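Local coordinates for protein triabin (Triatoma pallidipennis, PDB 1AVG) that inhibits thrombin by forming a non-covalent one-to-one complex with it, inhibiting thrombin-driven fibrin formation and platelet aggregation while only minimally suppressing its amidolytic activity, at residues S87-I99 with A107-P119. Numbering follows the deposited sequence.
Sequences SDNTEFEADFTFI and ALVCRSITFTSQP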
ATOM      1  N   SER C  87     -21.755 -11.332  31.099  1.00 24.21           N
ATOM      2  CA  SER C  87     -22.929 -10.999  31.908  1.00 28.08           C
ATOM      3  C   SER C  87     -24.037 -12.010  31.703  1.00 30.46           C
ATOM      4  O   SER C  87     -24.872 -12.213  32.581  1.00 34.82           O
ATOM      5  CB  SER C  87     -23.460  -9.627  31.521  1.00 27.60           C
ATOM      6  OG  SER C  87     -22.394  -8.727  31.313  1.00 37.59           O
ATOM      7  N   ASP C  88     -24.072 -12.575  30.503  1.00 30.30           N
ATOM      8  CA  ASP C  88     -25.055 -13.578  30.125  1.00 33.46           C
ATOM      9  C   ASP C  88     -24.445 -14.973  30.279  1.00 37.67           C
ATOM     10  O   ASP C  88     -25.080 -15.976  29.960  1.00 39.96           O
ATOM     11  CB  ASP C  88     -25.528 -13.344  28.678  1.00 35.74           C
ATOM     12  CG  ASP C  88     -24.390 -13.390  27.653  1.00 32.76           C
ATOM     13  OD1 ASP C  88     -23.208 -13.316  28.036  1.00 30.39           O
ATOM     14  OD2 ASP C  88     -24.677 -13.499  26.446  1.00 27.41           O
ATOM     15  N   ASN C  89     -23.210 -15.013  30.780  1.00 39.19           N
ATOM     16  CA  ASN C  89     -22.452 -16.245  31.004  1.00 37.35           C
ATOM     17  C   ASN C  89     -22.221 -17.016  29.713  1.00 35.83           C
ATOM     18  O   ASN C  89     -22.495 -18.215  29.650  1.00 33.88           O
ATOM     19  CB  ASN C  89     -23.177 -17.131  32.016  1.00 40.37           C
ATOM     20  CG  ASN C  89     -23.681 -16.350  33.209  1.00 46.19           C
ATOM     21  OD1 ASN C  89     -22.898 -15.807  33.988  1.00 52.77           O
ATOM     22  ND2 ASN C  89     -24.996 -16.259  33.339  1.00 44.84           N
ATOM     23  N   THR C  90     -21.699 -16.332  28.697  1.00 35.67           N
ATOM     24  CA  THR C  90     -21.450 -16.954  27.401  1.00 40.34           C
ATOM     25  C   THR C  90     -20.202 -17.838  27.374  1.00 44.04           C
ATOM     26  O   THR C  90     -20.298 -19.052  27.155  1.00 49.55           O
ATOM     27  CB  THR C  90     -21.368 -15.900  26.263  1.00 40.78           C
ATOM     28  OG1 THR C  90     -22.612 -15.199  26.161  1.00 38.60           O
ATOM     29  CG2 THR C  90     -21.080 -16.562  24.927  1.00 44.95           C
ATOM     30  N   GLU C  91     -19.038 -17.225  27.576  1.00 42.10           N
ATOM     31  CA  GLU C  91     -17.761 -17.940  27.567  1.00 41.30           C
ATOM     32  C   GLU C  91     -17.272 -18.456  26.206  1.00 37.92           C
ATOM     33  O   GLU C  91     -18.013 -19.065  25.428  1.00 39.88           O
ATOM     34  CB  GLU C  91     -17.767 -19.069  28.597  1.00 46.76           C
ATOM     35  CG  GLU C  91     -18.062 -18.566  30.007  1.00 65.04           C
ATOM     36  CD  GLU C  91     -17.920 -19.627  31.085  1.00 72.55           C
ATOM     37  OE1 GLU C  91     -17.624 -20.801  30.751  1.00 76.80           O
ATOM     38  OE2 GLU C  91     -18.100 -19.275  32.275  1.00 74.94           O
ATOM     39  N   PHE C  92     -16.001 -18.190  25.938  1.00 34.10           N
ATOM     40  CA  PHE C  92     -15.337 -18.590  24.704  1.00 28.77           C
ATOM     41  C   PHE C  92     -13.859 -18.300  24.906  1.00 27.81           C
ATOM     42  O   PHE C  92     -13.488 -17.534  25.794  1.00 26.80           O
ATOM     43  CB  PHE C  92     -15.853 -17.759  23.516  1.00 28.82           C
ATOM     44  CG  PHE C  92     -15.510 -16.283  23.594  1.00 20.67           C
ATOM     45  CD1 PHE C  92     -14.291 -15.809  23.118  1.00 24.90           C
ATOM     46  CD2 PHE C  92     -16.393 -15.379  24.167  1.00 22.64           C
ATOM     47  CE1 PHE C  92     -13.956 -14.459  23.216  1.00 26.18           C
ATOM     48  CE2 PHE C  92     -16.067 -14.022  24.269  1.00 23.28           C
ATOM     49  CZ  PHE C  92     -14.846 -13.566  23.793  1.00 21.30           C
ATOM     50  N   GLU C  93     -13.009 -18.915  24.104  1.00 29.61           N
ATOM     51  CA  GLU C  93     -11.591 -18.643  24.220  1.00 32.17           C
ATOM     52  C   GLU C  93     -11.176 -17.778  23.037  1.00 29.03           C
ATOM     53  O   GLU C  93     -11.724 -17.900  21.931  1.00 24.47           O
ATOM     54  CB  GLU C  93     -10.767 -19.932  24.238  1.00 40.72           C
ATOM     55  CG  GLU C  93      -9.272 -19.683  24.473  1.00 55.10           C
ATOM     56  CD  GLU C  93      -8.381 -20.857  24.082  1.00 63.63           C
ATOM     57  OE1 GLU C  93      -8.480 -21.334  22.927  1.00 67.97           O
ATOM     58  OE2 GLU C  93      -7.558 -21.283  24.923  1.00 67.51           O
ATOM     59  N   ALA C  94     -10.234 -16.882  23.292  1.00 25.70           N
ATOM     60  CA  ALA C  94      -9.712 -15.996  22.269  1.00 30.03           C
ATOM     61  C   ALA C  94      -8.192 -16.079  22.313  1.00 30.22           C
ATOM     62  O   ALA C  94      -7.586 -15.922  23.376  1.00 28.05           O
ATOM     63  CB  ALA C  94     -10.171 -14.562  22.523  1.00 31.91           C
ATOM     64  N   ASP C  95      -7.593 -16.411  21.174  1.00 29.31           N
ATOM     65  CA  ASP C  95      -6.141 -16.508  21.065  1.00 28.87           C
ATOM     66  C   ASP C  95      -5.680 -15.401  20.131  1.00 26.63           C
ATOM     67  O   ASP C  95      -6.320 -15.166  19.105  1.00 30.10           O
ATOM     68  CB  ASP C  95      -5.740 -17.877  20.506  1.00 27.45           C
ATOM     69  CG  ASP C  95      -6.279 -19.033  21.343  1.00 28.83           C
ATOM     70  OD1 ASP C  95      -6.400 -18.877  22.572  1.00 30.26           O
ATOM     71  OD2 ASP C  95      -6.589 -20.101  20.778  1.00 31.41           O
ATOM     72  N   PHE C  96      -4.639 -14.670  20.527  1.00 25.41           N
ATOM     73  CA  PHE C  96      -4.096 -13.578  19.710  1.00 26.37           C
ATOM     74  C   PHE C  96      -2.686 -13.873  19.202  1.00 26.43           C
ATOM     75  O   PHE C  96      -1.798 -14.202  19.995  1.00 23.55           O
ATOM     76  CB  PHE C  96      -3.992 -12.283  20.516  1.00 31.80           C
ATOM     77  CG  PHE C  96      -5.286 -11.781  21.069  1.00 39.33           C
ATOM     78  CD1 PHE C  96      -6.486 -11.999  20.404  1.00 42.28           C
ATOM     79  CD2 PHE C  96      -5.296 -11.059  22.260  1.00 42.89           C
ATOM     80  CE1 PHE C  96      -7.678 -11.502  20.919  1.00 46.47           C
ATOM     81  CE2 PHE C  96      -6.477 -10.558  22.783  1.00 43.09           C
ATOM     82  CZ  PHE C  96      -7.674 -10.780  22.112  1.00 45.97           C
ATOM     83  N   THR C  97      -2.484 -13.763  17.891  1.00 27.41           N
ATOM     84  CA  THR C  97      -1.164 -13.946  17.279  1.00 25.00           C
ATOM     85  C   THR C  97      -0.865 -12.561  16.717  1.00 24.85           C
ATOM     86  O   THR C  97      -1.481 -12.136  15.736  1.00 28.77           O
ATOM     87  CB  THR C  97      -1.189 -14.964  16.118  1.00 24.81           C
ATOM     88  OG1 THR C  97      -1.563 -16.255  16.610  1.00 28.91           O
ATOM     89  CG2 THR C  97       0.179 -15.061  15.463  1.00 24.61           C
ATOM     90  N   PHE C  98       0.008 -11.821  17.382  1.00 17.94           N
ATOM     91  CA  PHE C  98       0.311 -10.480  16.928  1.00 15.32           C
ATOM     92  C   PHE C  98       1.227 -10.492  15.722  1.00 19.79           C
ATOM     93  O   PHE C  98       2.334 -11.015  15.789  1.00 26.35           O
ATOM     94  CB  PHE C  98       0.899  -9.667  18.071  1.00 12.79           C
ATOM     95  CG  PHE C  98      -0.049  -9.494  19.228  1.00 18.18           C
ATOM     96  CD1 PHE C  98      -0.130 -10.457  20.233  1.00 21.94           C
ATOM     97  CD2 PHE C  98      -0.896  -8.394  19.292  1.00 16.20           C
ATOM     98  CE1 PHE C  98      -1.044 -10.330  21.284  1.00 18.63           C
ATOM     99  CE2 PHE C  98      -1.812  -8.258  20.337  1.00 23.15           C
ATOM    100  CZ  PHE C  98      -1.886  -9.233  21.336  1.00 17.36           C
ATOM    101  N   ILE C  99       0.749  -9.921  14.620  1.00 22.49           N
ATOM    102  CA  ILE C  99       1.497  -9.854  13.359  1.00 22.87           C
ATOM    103  C   ILE C  99       2.379  -8.588  13.268  1.00 19.48           C
ATOM    104  O   ILE C  99       3.592  -8.672  13.070  1.00 16.34           O
ATOM    105  CB  ILE C  99       0.527  -9.848  12.126  1.00 22.28           C
ATOM    106  CG1 ILE C  99      -0.626 -10.847  12.308  1.00 20.67           C
ATOM    107  CG2 ILE C  99       1.288 -10.143  10.846  1.00 24.04           C
ATOM    108  CD1 ILE C  99      -0.221 -12.295  12.384  1.00 21.61           C
ATOM    109  N   ALA C 107      -2.759  -2.135  15.402  1.00 16.76           N
ATOM    110  CA  ALA C 107      -2.135  -3.447  15.471  1.00 13.47           C
ATOM    111  C   ALA C 107      -2.905  -4.456  14.654  1.00 13.16           C
ATOM    112  O   ALA C 107      -4.123  -4.557  14.789  1.00 14.77           O
ATOM    113  CB  ALA C 107      -2.071  -3.908  16.914  1.00 17.51           C
ATOM    114  N   LEU C 108      -2.197  -5.168  13.784  1.00 11.33           N
ATOM    115  CA  LEU C 108      -2.789  -6.204  12.951  1.00 13.50           C
ATOM    116  C   LEU C 108      -2.612  -7.457  13.805  1.00 17.68           C
ATOM    117  O   LEU C 108      -1.529  -7.683  14.344  1.00 20.92           O
ATOM    118  CB  LEU C 108      -2.021  -6.309  11.632  1.00 10.09           C
ATOM    119  CG  LEU C 108      -2.625  -7.017  10.409  1.00 12.57           C
ATOM    120  CD1 LEU C 108      -1.737  -8.173   9.982  1.00  8.96           C
ATOM    121  CD2 LEU C 108      -4.058  -7.486  10.653  1.00 12.73           C
ATOM    122  N   VAL C 109      -3.662  -8.258  13.949  1.00 18.35           N
ATOM    123  CA  VAL C 109      -3.623  -9.448  14.803  1.00 17.62           C
ATOM    124  C   VAL C 109      -4.480 -10.586  14.235  1.00 18.92           C
ATOM    125  O   VAL C 109      -5.525 -10.344  13.642  1.00 22.12           O
ATOM    126  CB  VAL C 109      -4.165  -9.083  16.244  1.00 15.27           C
ATOM    127  CG1 VAL C 109      -4.331 -10.314  17.101  1.00 19.89           C
ATOM    128  CG2 VAL C 109      -3.239  -8.103  16.942  1.00 11.53           C
ATOM    129  N   CYS C 110      -4.017 -11.824  14.372  1.00 18.15           N
ATOM    130  CA  CYS C 110      -4.810 -12.954  13.905  1.00 17.81           C
ATOM    131  C   CYS C 110      -5.480 -13.489  15.162  1.00 20.25           C
ATOM    132  O   CYS C 110      -4.803 -13.781  16.143  1.00 19.71           O
ATOM    133  CB  CYS C 110      -3.934 -14.024  13.270  1.00 16.67           C
ATOM    134  SG  CYS C 110      -4.872 -15.211  12.256  1.00 22.68           S
ATOM    135  N   ARG C 111      -6.807 -13.551  15.150  1.00 24.41           N
ATOM    136  CA  ARG C 111      -7.581 -14.006  16.293  1.00 19.73           C
ATOM    137  C   ARG C 111      -8.372 -15.282  16.058  1.00 23.94           C
ATOM    138  O   ARG C 111      -8.998 -15.464  15.011  1.00 25.76           O
ATOM    139  CB  ARG C 111      -8.525 -12.889  16.703  1.00 21.84           C
ATOM    140  CG  ARG C 111      -9.521 -13.196  17.804  1.00 25.21           C
ATOM    141  CD  ARG C 111      -9.839 -11.876  18.486  1.00 27.48           C
ATOM    142  NE  ARG C 111     -11.246 -11.589  18.768  1.00 26.12           N
ATOM    143  CZ  ARG C 111     -12.261 -11.797  17.940  1.00 21.72           C
ATOM    144  NH1 ARG C 111     -12.074 -12.342  16.745  1.00 23.47           N
ATOM    145  NH2 ARG C 111     -13.449 -11.296  18.243  1.00 18.18           N
ATOM    146  N   SER C 112      -8.301 -16.182  17.026  1.00 24.18           N
ATOM    147  CA  SER C 112      -9.043 -17.425  16.965  1.00 27.05           C
ATOM    148  C   SER C 112     -10.026 -17.387  18.113  1.00 28.60           C
ATOM    149  O   SER C 112      -9.619 -17.283  19.275  1.00 29.87           O
ATOM    150  CB  SER C 112      -8.118 -18.622  17.129  1.00 26.50           C
ATOM    151  OG  SER C 112      -7.229 -18.700  16.040  1.00 39.66           O
ATOM    152  N   ILE C 113     -11.312 -17.347  17.788  1.00 29.71           N
ATOM    153  CA  ILE C 113     -12.331 -17.336  18.824  1.00 33.89           C
ATOM    154  C   ILE C 113     -12.912 -18.731  18.792  1.00 36.15           C
ATOM    155  O   ILE C 113     -13.112 -19.315  17.717  1.00 33.35           O
ATOM    156  CB  ILE C 113     -13.479 -16.288  18.597  1.00 33.93           C
ATOM    157  CG1 ILE C 113     -13.117 -15.267  17.520  1.00 40.48           C
ATOM    158  CG2 ILE C 113     -13.758 -15.529  19.884  1.00 26.81           C
ATOM    159  CD1 ILE C 113     -13.566 -15.643  16.121  1.00 43.67           C
ATOM    160  N   THR C 114     -13.126 -19.283  19.973  1.00 38.61           N
ATOM    161  CA  THR C 114     -13.684 -20.616  20.094  1.00 43.58           C
ATOM    162  C   THR C 114     -14.818 -20.588  21.118  1.00 48.05           C
ATOM    163  O   THR C 114     -14.589 -20.679  22.331  1.00 49.31           O
ATOM    164  CB  THR C 114     -12.600 -21.611  20.539  1.00 39.10           C
ATOM    165  OG1 THR C 114     -11.455 -21.486  19.684  1.00 35.93           O
ATOM    166  CG2 THR C 114     -13.125 -23.023  20.465  1.00 36.74           C
ATOM    167  N   PHE C 115     -16.035 -20.376  20.635  1.00 50.07           N
ATOM    168  CA  PHE C 115     -17.187 -20.345  21.522  1.00 51.66           C
ATOM    169  C   PHE C 115     -17.449 -21.768  21.951  1.00 58.99           C
ATOM    170  O   PHE C 115     -17.164 -22.704  21.198  1.00 60.69           O
ATOM    171  CB  PHE C 115     -18.408 -19.769  20.808  1.00 41.44           C
ATOM    172  CG  PHE C 115     -18.257 -18.328  20.445  1.00 31.94           C
ATOM    173  CD1 PHE C 115     -17.618 -17.959  19.265  1.00 32.06           C
ATOM    174  CD2 PHE C 115     -18.719 -17.335  21.297  1.00 27.41           C
ATOM    175  CE1 PHE C 115     -17.437 -16.620  18.939  1.00 33.53           C
ATOM    176  CE2 PHE C 115     -18.544 -15.996  20.984  1.00 33.00           C
ATOM    177  CZ  PHE C 115     -17.899 -15.635  19.799  1.00 35.00           C
ATOM    178  N   THR C 116     -17.951 -21.934  23.170  1.00 65.90           N
ATOM    179  CA  THR C 116     -18.253 -23.257  23.708  1.00 69.81           C
ATOM    180  C   THR C 116     -19.153 -24.025  22.735  1.00 75.08           C
ATOM    181  O   THR C 116     -19.091 -25.257  22.642  1.00 74.96           O
ATOM    182  CB  THR C 116     -18.931 -23.128  25.084  1.00 68.29           C
ATOM    183  OG1 THR C 116     -19.910 -22.080  25.039  1.00 71.76           O
ATOM    184  CG2 THR C 116     -17.895 -22.800  26.154  1.00 65.15           C
ATOM    185  N   SER C 117     -19.946 -23.262  21.983  1.00 79.76           N
ATOM    186  CA  SER C 117     -20.874 -23.781  20.986  1.00 83.01           C
ATOM    187  C   SER C 117     -20.137 -24.297  19.739  1.00 83.77           C
ATOM    188  O   SER C 117     -19.701 -25.451  19.703  1.00 83.62           O
ATOM    189  CB  SER C 117     -21.869 -22.677  20.605  1.00 84.86           C
ATOM    190  OG  SER C 117     -22.274 -21.938  21.749  1.00 85.07           O
ATOM    191  N   GLN C 118     -20.030 -23.453  18.711  1.00 82.56           N
ATOM    192  CA  GLN C 118     -19.344 -23.822  17.474  1.00 82.55           C
ATOM    193  C   GLN C 118     -17.901 -23.338  17.565  1.00 84.05           C
ATOM    194  O   GLN C 118     -17.638 -22.132  17.529  1.00 89.43           O
ATOM    195  N   PRO C 119     -16.950 -24.271  17.727  1.00 80.32           N
ATOM    196  CA  PRO C 119     -15.524 -23.958  17.838  1.00 78.41           C
ATOM    197  C   PRO C 119     -14.786 -23.648  16.529  1.00 76.54           C
ATOM    198  O   PRO C 119     -15.272 -23.952  15.437  1.00 75.55           O
ATOM    199  CB  PRO C 119     -14.969 -25.212  18.505  1.00 77.54           C
ATOM    200  CG  PRO C 119     -15.786 -26.280  17.884  1.00 81.16           C
ATOM    201  CD  PRO C 119     -17.185 -25.709  17.942  1.00 79.38           C
TER
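F92 and F115 pair across two antiparallel strands, at the end away from the hairpin turn, as a non-hydrogen-bonded pair. Their rings lie side by side with centroids 5.0 Å apart and planes turned by 38°, and F92 CG sits over one face of the F115 ring. The first torsion of F92 sets CG between the backbone N and the carbonyl carbon (chi1 66°), and the CD1 flank meets I113 CG2. Further along the same face, the F96 ring and the R111 guanidinium are nearly coplanar, 8° apart, and R111 CD comes up to the ring edge at F96 CE1. V109 then splits its branches between two phenylalanines: CG2 lies against F98 CD2, while CG1 reaches F96 CB at 4.0 Å.

Backbone pairing sets this order. E93 with T114, D95 with S112 and T97 with C110 each exchange two N-H...O=C bonds. T114 N lies 2.8 Å from E93 O. S112 N lies 3.0 Å from D95 O. Beyond them I99 N gives a longer bond to L108 O at 3.2 Å, and I99 CB packs on L108 CD1.

Outside the pair, the aromatic face continues into F67, F82 and F42, and F15 stacks on F98. R111 forms a salt bridge with E55 and a cation-pi contact with Y58, which should anchor its buried charge. On the reverse face D95 OD1 is hydrogen-bonded to S81 and S112 OG to D122, and C110 is tied to C6 by a disulfide. Strands 92-101 and 106-115 thus form a beta hairpin within the antiparallel meander from 66-71 to 122-128 of a lipocalin-like calycin barrel, in which strands 37-43 and 51-56 have exchanged places relative to the simple up-and-down lipocalin order.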